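PDB 5O5C: putative decarboxylase involved in desferrioxamine biosynthesis, which probably decarboxylates lysine with the help of pyridoxal 5'-phosphate, supplying the diamine cadaverine for assembly of the siderophore desferrioxamine E. Local coordinates for residues I234-D239 with D247-E252; R208-K213 with V264-T269; P201-K206 with G260-A265; G276-L281 with R312-G317. All coordinates share one frame; numbering follows the deposited sequence.

Contact 1: I234-D239 with D247-E252; sequences IPVDYD and DCLKQE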
# COMPACT_ATOMS: atom_id res chain seq x y z
N ILE B 234 -21.82 -16.11 0.20
CA ILE B 234 -22.27 -17.51 0.15
C ILE B 234 -21.12 -18.39 -0.43
O ILE B 234 -20.75 -18.25 -1.61
CB ILE B 234 -23.59 -17.66 -0.65
CG1 ILE B 234 -24.71 -16.83 0.02
CG2 ILE B 234 -24.04 -19.10 -0.66
CD1 ILE B 234 -25.95 -16.63 -0.82
N PRO B 235 -20.51 -19.24 0.42
CA PRO B 235 -19.46 -20.16 -0.04
C PRO B 235 -20.06 -21.29 -0.87
O PRO B 235 -21.04 -21.90 -0.46
CB PRO B 235 -18.84 -20.71 1.27
CG PRO B 235 -19.35 -19.82 2.35
CD PRO B 235 -20.61 -19.20 1.88
N VAL B 236 -19.43 -21.56 -2.01
CA VAL B 236 -19.88 -22.52 -2.98
C VAL B 236 -18.91 -23.69 -3.02
O VAL B 236 -17.68 -23.51 -3.08
CB VAL B 236 -19.93 -21.85 -4.37
CG1 VAL B 236 -20.43 -22.81 -5.44
CG2 VAL B 236 -20.77 -20.56 -4.31
N ASP B 237 -19.47 -24.90 -3.02
CA ASP B 237 -18.67 -26.12 -2.92
C ASP B 237 -17.73 -26.18 -4.10
O ASP B 237 -17.95 -25.54 -5.12
CB ASP B 237 -19.58 -27.37 -2.89
CG ASP B 237 -18.87 -28.61 -2.41
OD1 ASP B 237 -17.71 -28.55 -1.95
OD2 ASP B 237 -19.50 -29.69 -2.48
N TYR B 238 -16.65 -26.89 -3.93
CA TYR B 238 -15.69 -27.13 -5.00
C TYR B 238 -15.78 -28.56 -5.56
O TYR B 238 -16.31 -29.45 -4.89
CB TYR B 238 -14.28 -26.81 -4.55
CG TYR B 238 -13.91 -27.43 -3.23
CD1 TYR B 238 -14.21 -26.78 -2.05
CD2 TYR B 238 -13.28 -28.68 -3.16
CE1 TYR B 238 -13.88 -27.32 -0.85
CE2 TYR B 238 -12.95 -29.23 -1.94
CZ TYR B 238 -13.27 -28.53 -0.78
OH TYR B 238 -12.96 -28.98 0.47
N ASP B 239 -15.29 -28.71 -6.79
CA ASP B 239 -15.02 -29.97 -7.50
C ASP B 239 -14.10 -30.91 -6.79
O ASP B 239 -13.39 -30.54 -5.91
CB ASP B 239 -14.23 -29.68 -8.84
CG ASP B 239 -15.11 -29.26 -9.95
OD1 ASP B 239 -16.33 -29.27 -9.75
OD2 ASP B 239 -14.57 -28.93 -11.03
N ASP B 247 -22.68 -26.12 -11.08
CA ASP B 247 -23.96 -26.74 -10.63
C ASP B 247 -24.29 -26.30 -9.21
O ASP B 247 -25.46 -25.94 -8.92
CB ASP B 247 -23.93 -28.29 -10.66
CG ASP B 247 -23.80 -28.87 -12.08
OD1 ASP B 247 -24.10 -28.17 -13.08
OD2 ASP B 247 -23.40 -30.04 -12.19
N CYS B 248 -23.27 -26.32 -8.33
CA CYS B 248 -23.50 -25.90 -6.96
C CYS B 248 -23.76 -24.38 -6.88
O CYS B 248 -24.46 -23.94 -5.99
CB CYS B 248 -22.33 -26.25 -6.04
SG CYS B 248 -21.99 -28.02 -5.88
N LEU B 249 -23.12 -23.59 -7.76
CA LEU B 249 -23.35 -22.12 -7.83
C LEU B 249 -24.81 -21.87 -8.20
O LEU B 249 -25.49 -21.07 -7.54
CB LEU B 249 -22.48 -21.46 -8.87
CG LEU B 249 -22.62 -19.94 -9.11
CD1 LEU B 249 -22.46 -19.14 -7.82
CD2 LEU B 249 -21.70 -19.36 -10.20
N LYS B 250 -25.26 -22.57 -9.26
CA LYS B 250 -26.65 -22.48 -9.78
C LYS B 250 -27.57 -22.71 -8.59
O LYS B 250 -28.37 -21.83 -8.19
CB LYS B 250 -26.83 -23.52 -10.92
CG LYS B 250 -28.02 -23.32 -11.87
CD LYS B 250 -27.83 -24.07 -13.21
CE LYS B 250 -27.66 -25.59 -13.02
NZ LYS B 250 -27.66 -26.36 -14.30
N GLN B 251 -27.36 -23.83 -7.91
CA GLN B 251 -28.12 -24.18 -6.70
C GLN B 251 -28.08 -23.10 -5.62
O GLN B 251 -29.10 -22.80 -4.97
CB GLN B 251 -27.61 -25.52 -6.12
CG GLN B 251 -27.99 -26.71 -6.99
CD GLN B 251 -29.49 -26.98 -6.98
OE1 GLN B 251 -30.23 -26.53 -7.86
NE2 GLN B 251 -29.95 -27.67 -5.95
N GLU B 252 -26.92 -22.52 -5.41
CA GLU B 252 -26.82 -21.43 -4.41
C GLU B 252 -27.56 -20.18 -4.80
O GLU B 252 -28.19 -19.56 -3.96
CB GLU B 252 -25.37 -21.08 -4.08
CG GLU B 252 -24.95 -21.55 -2.70
CD GLU B 252 -24.57 -22.98 -2.66
OE1 GLU B 252 -24.38 -23.55 -3.76
OE2 GLU B 252 -24.41 -23.52 -1.54
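Val236 turns both of its methyl groups to the passing helix, each against a different part of it. CG1, anti to the backbone N (chi1 -179°), rests on the helix backbone 3.6 Å from Leu249 N and also meets Cys248 CB. CG2, on the side of its own backbone N, reaches the tip of Leu249, with CD1 of that residue 4.1 Å away; the two side chains cross obliquely. One residue before the proline, Ile234 points its CB at the helix and lays CG2 against the aliphatic part of Glu252, 3.3 Å from Glu252 CG, again at an oblique crossing. At the other end the touch is lighter: CB of Asp237 lies 3.9 Å from Cys248 SG, which is turned beside its own backbone N. What meets across the contact is mainly carbon and sulfur, the acidic residues taking part through their aliphatic portions. On the neighbouring strand 207-212, Phe210 also packs on Leu249 and Glu252. Residues 234-236 and 247-252 run nearly antiparallel (154°), as expected for the first half of a beta-alpha-beta crossover, here the one that leads from edge strand 233-236 through helix 246-258, over strand 207-212, to strand 262-269.

Contact 2: R208-K213 with V264-T269; sequences RVFTSK and VAVVAT
Three main-chain hydrogen bonds join the two strands, which run parallel with their axes 14° apart. Val264 N donates to Arg208 O, Phe210 N to Ala265 O at 2.7 Å, and Val267 N to Phe210 O, also at 2.7 Å. The last approaches nearly along the C=O axis, at a C=O...N angle of 173°. CA-H...O contacts supplement them: Val209 CA leans on Ala265 O at 3.1 Å and Val266 CA on Phe210 O. This is the pairing of neighbouring strands 207-212 and 262-269 within the seven-stranded, mostly parallel sheet of the PLP fold type I large domain, with the bound cofactor about 8 Å from the Val267 side chain. Apolar contacts fall on both faces. Beneath helix 170-189, Val209 CG2 meets Ala265 CB, and Thr211 lies alongside Val267, pointing the same way. With Thr211 OG1 in the crowded position between N and C (chi1 53°), CG2 is swung beside the backbone N and pressed to 3.2 Å from Val267 CB, a tight fit. On the other face, where helix 246-258 packs on Phe210 and helix 281-290 on Val266, Phe210 CB and Val266 CG2 stand 4.2 Å apart, while Ala265 O sits at the Phe210 ring edge. Where the direct bonding stops, a water takes over: it accepts from Ser212 N and Thr269 OG1 and donates to Val267 O at 2.8 Å.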
# COMPACT_ATOMS: atom_id res chain seq x y z
N ARG B 208 -26.15 -10.68 -1.90
CA ARG B 208 -25.30 -11.83 -1.68
C ARG B 208 -24.24 -11.92 -2.74
O ARG B 208 -24.51 -11.72 -3.90
CB ARG B 208 -26.13 -13.12 -1.61
CG ARG B 208 -26.97 -13.22 -0.33
CD ARG B 208 -26.12 -13.37 0.94
NE ARG B 208 -26.90 -13.47 2.18
CZ ARG B 208 -27.36 -12.45 2.90
NH1 ARG B 208 -27.18 -11.18 2.53
NH2 ARG B 208 -28.03 -12.69 4.01
N VAL B 209 -23.04 -12.27 -2.29
CA VAL B 209 -21.88 -12.55 -3.16
C VAL B 209 -21.51 -14.02 -3.07
O VAL B 209 -21.53 -14.60 -2.00
CB VAL B 209 -20.66 -11.71 -2.76
CG1 VAL B 209 -19.40 -12.12 -3.50
CG2 VAL B 209 -21.00 -10.22 -2.97
N PHE B 210 -21.16 -14.62 -4.19
CA PHE B 210 -20.84 -16.04 -4.23
C PHE B 210 -19.36 -16.21 -4.49
O PHE B 210 -18.80 -15.60 -5.40
CB PHE B 210 -21.65 -16.76 -5.32
CG PHE B 210 -23.11 -16.59 -5.17
CD1 PHE B 210 -23.74 -15.50 -5.73
CD2 PHE B 210 -23.87 -17.51 -4.47
CE1 PHE B 210 -25.10 -15.32 -5.59
CE2 PHE B 210 -25.24 -17.34 -4.33
CZ PHE B 210 -25.85 -16.24 -4.90
N THR B 211 -18.73 -17.06 -3.68
CA THR B 211 -17.34 -17.44 -3.89
C THR B 211 -17.13 -18.88 -3.54
O THR B 211 -17.89 -19.45 -2.76
CB THR B 211 -16.34 -16.69 -2.98
OG1 THR B 211 -16.72 -16.80 -1.61
CG2 THR B 211 -16.25 -15.32 -3.34
N SER B 212 -16.05 -19.43 -4.07
CA SER B 212 -15.62 -20.78 -3.71
C SER B 212 -15.18 -20.81 -2.24
O SER B 212 -14.57 -19.86 -1.73
CB SER B 212 -14.46 -21.22 -4.62
OG SER B 212 -14.10 -22.57 -4.42
N LYS B 213 -15.49 -21.89 -1.54
CA LYS B 213 -14.91 -22.15 -0.22
C LYS B 213 -13.37 -22.08 -0.20
O LYS B 213 -12.81 -21.84 0.83
CB LYS B 213 -15.34 -23.55 0.28
CG LYS B 213 -16.79 -23.67 0.65
CD LYS B 213 -17.22 -25.13 0.83
CE LYS B 213 -18.60 -25.18 1.50
NZ LYS B 213 -19.06 -26.55 1.83
N VAL B 264 -25.88 -10.66 -6.31
CA VAL B 264 -25.27 -9.42 -6.78
C VAL B 264 -23.93 -9.67 -7.51
O VAL B 264 -23.58 -8.96 -8.47
CB VAL B 264 -25.16 -8.47 -5.54
CG1 VAL B 264 -24.26 -7.28 -5.76
CG2 VAL B 264 -26.54 -7.99 -5.14
N ALA B 265 -23.17 -10.67 -7.05
CA ALA B 265 -21.87 -10.94 -7.59
C ALA B 265 -21.31 -12.33 -7.31
O ALA B 265 -21.56 -12.99 -6.25
CB ALA B 265 -20.90 -9.87 -7.12
N VAL B 266 -20.46 -12.73 -8.24
CA VAL B 266 -19.65 -13.92 -8.11
C VAL B 266 -18.13 -13.63 -8.16
O VAL B 266 -17.63 -13.03 -9.09
CB VAL B 266 -19.95 -14.97 -9.21
CG1 VAL B 266 -19.12 -16.21 -8.96
CG2 VAL B 266 -21.43 -15.35 -9.23
N VAL B 267 -17.39 -14.11 -7.17
CA VAL B 267 -15.95 -14.13 -7.27
C VAL B 267 -15.49 -15.47 -7.75
O VAL B 267 -15.70 -16.49 -7.07
CB VAL B 267 -15.26 -13.74 -5.97
CG1 VAL B 267 -13.76 -13.96 -6.07
CG2 VAL B 267 -15.62 -12.32 -5.59
N ALA B 268 -14.83 -15.43 -8.91
CA ALA B 268 -14.14 -16.57 -9.54
C ALA B 268 -12.66 -16.40 -9.34
O ALA B 268 -12.10 -15.36 -9.76
CB ALA B 268 -14.42 -16.60 -11.02
N THR B 269 -12.03 -17.44 -8.78
CA THR B 269 -10.62 -17.47 -8.49
C THR B 269 -9.86 -18.32 -9.53
O THR B 269 -10.04 -19.56 -9.63
CB THR B 269 -10.43 -17.93 -7.03
OG1 THR B 269 -11.19 -17.05 -6.23
CG2 THR B 269 -8.99 -17.87 -6.61
O HOH W 1 -13.85 -18.25 -6.02

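Contact 3: P201-K206 with G260-A265; sequences PHDAAK and GLIPVA
At the surface, where strands 207-212 and 262-269 begin their parallel pairing, a short 3-10 turn leading into the first strand meets the bend that opens the second. The turn, residues 204-206, is held by Lys206 N bonding back to Asp203 O. Lys206 then supplies the sole hydrogen bond between the two segments: its O accepts from Ile262 N at 3.2 Å. The N-H points almost straight at the oxygen (176°), yet the donor stands 55° out of the carbonyl plane, so the bond comes from above rather than along a lone pair. The same carbonyl is flanked by Leu261, whose CB lies 3.6 Å from Lys206 O.

Around this bond the side chains touch more lightly. The extended Lys206 chain runs alongside the bend and brings CD to 3.9 Å from Gly260 O. Gly260 takes a positive phi just after helix 246-258, turning the chain toward the sheet. Ile262 directs its CB to the turn and extends CG1 anti to the carbonyl carbon, so that CD1 ends 3.5 Å from Asp203 OD2. The two side chains cross at about a right angle; Asp203 CG occupies the crowded position between N and C (chi1 73°). Trp185 of helix 170-189 also packs on Ile262.

Beyond the turn, Ile262 O accepts from Arg208 N, so Ile262 bonds through both N and O to residues on either side of Trp207, the pattern of a parallel sheet. The contact thus starts the strand pairing at the N-terminal end of these two strands in the open alpha/beta large domain.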
# COMPACT_ATOMS: atom_id res chain seq x y z
N PRO B 201 -28.68 1.47 0.72
CA PRO B 201 -30.12 1.54 0.62
C PRO B 201 -30.77 0.44 1.46
O PRO B 201 -30.11 -0.53 1.94
CB PRO B 201 -30.37 1.30 -0.86
CG PRO B 201 -29.33 0.30 -1.22
CD PRO B 201 -28.12 0.74 -0.43
N HIS B 202 -32.08 0.60 1.62
CA HIS B 202 -32.85 -0.23 2.53
C HIS B 202 -32.57 -1.71 2.32
O HIS B 202 -32.32 -2.42 3.30
CB HIS B 202 -34.35 0.13 2.45
CG HIS B 202 -34.73 1.34 3.27
ND1 HIS B 202 -36.00 1.54 3.77
CD2 HIS B 202 -33.99 2.38 3.72
CE1 HIS B 202 -36.03 2.67 4.45
NE2 HIS B 202 -34.82 3.20 4.44
N ASP B 203 -32.56 -2.15 1.06
CA ASP B 203 -32.45 -3.57 0.78
C ASP B 203 -31.02 -4.17 0.65
O ASP B 203 -30.90 -5.30 0.21
CB ASP B 203 -33.32 -3.94 -0.45
CG ASP B 203 -32.74 -3.45 -1.76
OD1 ASP B 203 -32.02 -2.43 -1.76
OD2 ASP B 203 -33.01 -4.09 -2.80
N ALA B 204 -29.97 -3.47 1.09
CA ALA B 204 -28.57 -3.99 1.13
C ALA B 204 -28.34 -5.25 1.96
O ALA B 204 -27.56 -6.16 1.61
CB ALA B 204 -27.60 -2.89 1.56
N ALA B 205 -29.02 -5.36 3.08
CA ALA B 205 -28.85 -6.55 3.88
C ALA B 205 -29.20 -7.83 3.10
O ALA B 205 -28.82 -8.91 3.50
CB ALA B 205 -29.63 -6.46 5.17
N LYS B 206 -29.90 -7.72 1.96
CA LYS B 206 -30.26 -8.93 1.21
C LYS B 206 -29.20 -9.35 0.21
O LYS B 206 -29.22 -10.49 -0.23
CB LYS B 206 -31.60 -8.74 0.52
CG LYS B 206 -32.75 -8.38 1.45
CD LYS B 206 -33.96 -7.97 0.61
CE LYS B 206 -35.29 -8.14 1.33
NZ LYS B 206 -36.40 -7.71 0.42
N GLY B 260 -35.77 -14.86 -0.80
CA GLY B 260 -35.95 -13.41 -1.04
C GLY B 260 -34.67 -12.59 -1.12
O GLY B 260 -34.73 -11.35 -1.17
N LEU B 261 -33.53 -13.27 -1.09
CA LEU B 261 -32.22 -12.64 -1.12
C LEU B 261 -31.83 -12.36 -2.58
O LEU B 261 -32.39 -12.95 -3.54
CB LEU B 261 -31.18 -13.54 -0.44
CG LEU B 261 -31.44 -14.08 0.96
CD1 LEU B 261 -30.42 -15.15 1.25
CD2 LEU B 261 -31.37 -12.96 2.01
N ILE B 262 -30.88 -11.45 -2.75
CA ILE B 262 -30.61 -10.83 -4.03
C ILE B 262 -29.17 -11.18 -4.45
O ILE B 262 -28.24 -10.77 -3.78
CB ILE B 262 -30.84 -9.30 -3.96
CG1 ILE B 262 -32.30 -8.98 -3.62
CG2 ILE B 262 -30.47 -8.65 -5.28
CD1 ILE B 262 -32.62 -7.49 -3.48
N PRO B 263 -28.99 -11.94 -5.54
CA PRO B 263 -27.64 -12.25 -5.96
C PRO B 263 -27.07 -11.07 -6.72
O PRO B 263 -27.71 -10.55 -7.64
CB PRO B 263 -27.80 -13.48 -6.85
CG PRO B 263 -29.26 -13.56 -7.17
CD PRO B 263 -29.99 -12.50 -6.45
N VAL B 264 -25.88 -10.66 -6.31
CA VAL B 264 -25.27 -9.42 -6.78
C VAL B 264 -23.93 -9.67 -7.51
O VAL B 264 -23.58 -8.96 -8.47
CB VAL B 264 -25.16 -8.47 -5.54
CG1 VAL B 264 -24.26 -7.28 -5.76
CG2 VAL B 264 -26.54 -7.99 -5.14
N ALA B 265 -23.17 -10.67 -7.05
CA ALA B 265 -21.87 -10.94 -7.59
C ALA B 265 -21.31 -12.33 -7.31
O ALA B 265 -21.56 -12.99 -6.25
CB ALA B 265 -20.90 -9.87 -7.12

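Contact 4: G276-L281 with R312-G317; sequences GSIDPL and RPRLAG
The close part of this contact is the meeting of Leu281 with the end of the 312-317 turn. Leu281 directs its CB at Gly317 and packs flush on its backbone, with Leu281 CB 3.6 Å from Gly317 C. A CB on Gly317 would point at Leu281 and collide with its CB, so the bare backbone is what lets the two approach; the backbone angles, with phi at 107°, by themselves also call for glycine. Leu281 CG is anti to the carbonyl carbon (chi1 -64°), and the extended chain carries Leu281 CD1 to 3.4 Å from Leu315 O. Met295 and Val297 of strand 294-299 also pack on Leu281.

The fit is looser at Arg314. Buried Ile278 brings CG2 to 3.8 Å from Arg314 O, while its CD1 only brushes the guanidinium obliquely, 4.5 Å from Arg314 NH2. On the solvent side lie the partly exposed Arg314 side chain, which also touches Glu431, and exposed Ala316, its methyl pointing away.

No polar bond links the two segments; Leu281 and Ile278 carbons lie on the main chain of residues 314-317. Segment 276-281 ends the loop from strand 262-269 and, with Pro280 as N-cap, starts helix 281-290 of the PLP fold type I large domain.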
# COMPACT_ATOMS: atom_id res chain seq x y z
N GLY B 276 -4.04 -23.87 -6.25
CA GLY B 276 -3.69 -23.33 -7.56
C GLY B 276 -4.73 -23.64 -8.62
O GLY B 276 -4.42 -23.70 -9.82
N SER B 277 -5.95 -23.90 -8.16
CA SER B 277 -7.01 -24.41 -8.99
C SER B 277 -7.67 -23.18 -9.64
O SER B 277 -7.67 -22.10 -9.08
CB SER B 277 -7.95 -25.28 -8.13
OG SER B 277 -8.55 -24.59 -7.00
N ILE B 278 -8.20 -23.38 -10.83
CA ILE B 278 -8.75 -22.33 -11.67
C ILE B 278 -10.22 -22.65 -11.75
O ILE B 278 -10.56 -23.71 -12.29
CB ILE B 278 -8.08 -22.34 -13.07
CG1 ILE B 278 -6.63 -21.80 -12.97
CG2 ILE B 278 -8.87 -21.49 -14.06
CD1 ILE B 278 -5.68 -22.29 -14.05
N ASP B 279 -11.06 -21.79 -11.18
CA ASP B 279 -12.52 -21.89 -11.32
C ASP B 279 -12.90 -21.80 -12.86
O ASP B 279 -12.11 -21.32 -13.68
CB ASP B 279 -13.26 -20.84 -10.48
CG ASP B 279 -13.06 -20.99 -8.93
OD1 ASP B 279 -12.65 -22.05 -8.43
OD2 ASP B 279 -13.30 -20.00 -8.19
N PRO B 280 -14.06 -22.35 -13.25
CA PRO B 280 -14.48 -22.40 -14.71
C PRO B 280 -15.01 -21.05 -15.11
O PRO B 280 -16.15 -20.69 -14.76
CB PRO B 280 -15.61 -23.45 -14.74
CG PRO B 280 -15.91 -23.77 -13.36
CD PRO B 280 -14.91 -23.22 -12.39
N LEU B 281 -14.19 -20.27 -15.80
CA LEU B 281 -14.50 -18.86 -15.98
C LEU B 281 -15.68 -18.65 -16.89
O LEU B 281 -16.61 -17.89 -16.56
CB LEU B 281 -13.25 -18.12 -16.47
CG LEU B 281 -12.09 -18.14 -15.44
CD1 LEU B 281 -10.90 -17.35 -15.98
CD2 LEU B 281 -12.52 -17.57 -14.10
N ARG B 312 -1.41 -19.84 -21.48
CA ARG B 312 -2.39 -18.71 -21.54
C ARG B 312 -3.85 -19.16 -21.76
O ARG B 312 -4.79 -18.61 -21.11
CB ARG B 312 -1.94 -17.75 -22.65
CG ARG B 312 -2.57 -16.38 -22.76
CD ARG B 312 -1.80 -15.61 -23.85
NE ARG B 312 -0.40 -15.35 -23.44
CZ ARG B 312 0.66 -15.21 -24.25
NH1 ARG B 312 0.54 -15.33 -25.56
NH2 ARG B 312 1.86 -14.97 -23.73
N PRO B 313 -4.08 -20.15 -22.69
CA PRO B 313 -5.45 -20.68 -22.83
C PRO B 313 -6.08 -21.20 -21.57
O PRO B 313 -7.31 -21.22 -21.48
CB PRO B 313 -5.30 -21.78 -23.89
CG PRO B 313 -4.20 -21.27 -24.75
CD PRO B 313 -3.23 -20.61 -23.81
N ARG B 314 -5.29 -21.54 -20.55
CA ARG B 314 -5.87 -22.02 -19.32
C ARG B 314 -6.61 -20.93 -18.50
O ARG B 314 -7.29 -21.26 -17.52
CB ARG B 314 -4.82 -22.77 -18.47
CG ARG B 314 -4.26 -24.01 -19.18
CD ARG B 314 -2.94 -24.45 -18.59
NE ARG B 314 -3.09 -24.82 -17.21
CZ ARG B 314 -2.13 -24.87 -16.30
NH1 ARG B 314 -0.87 -24.57 -16.55
NH2 ARG B 314 -2.45 -25.24 -15.09
N LEU B 315 -6.39 -19.66 -18.86
CA LEU B 315 -7.15 -18.52 -18.31
C LEU B 315 -8.32 -18.06 -19.19
O LEU B 315 -9.04 -17.11 -18.82
CB LEU B 315 -6.22 -17.34 -18.01
CG LEU B 315 -5.28 -17.38 -16.79
CD1 LEU B 315 -4.58 -16.04 -16.65
CD2 LEU B 315 -5.99 -17.80 -15.51
N ALA B 316 -8.58 -18.72 -20.31
CA ALA B 316 -9.73 -18.33 -21.18
C ALA B 316 -11.07 -18.25 -20.44
O ALA B 316 -11.45 -19.13 -19.65
CB ALA B 316 -9.82 -19.22 -22.42
N GLY B 317 -11.79 -17.15 -20.66
CA GLY B 317 -12.94 -16.80 -19.88
C GLY B 317 -12.66 -15.61 -18.94
O GLY B 317 -13.60 -15.00 -18.45

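Overall arrangement
Contacts 2 and 4 are buried, contact 1 is partly buried and contact 3 lies at the surface. Contacts 2 and 3 share strand 262-269 and are successive parts of one parallel pairing: regular main-chain bonding in the core, a single bond and loose side chains at the strand start. Contact 1 adds the edge strand, bonded to strand 207-212 through Ile234 and Val236, and the helix over it; its chemistry is side-chain packing. Contact 4, where a loop and helix start meet a 3-10 turn, likewise relies on apolar fit, and joins contact 2 where Asp279 N bonds to Thr269 O. Contacts 3 and 4 are farthest apart, with centres about 29 Å from each other.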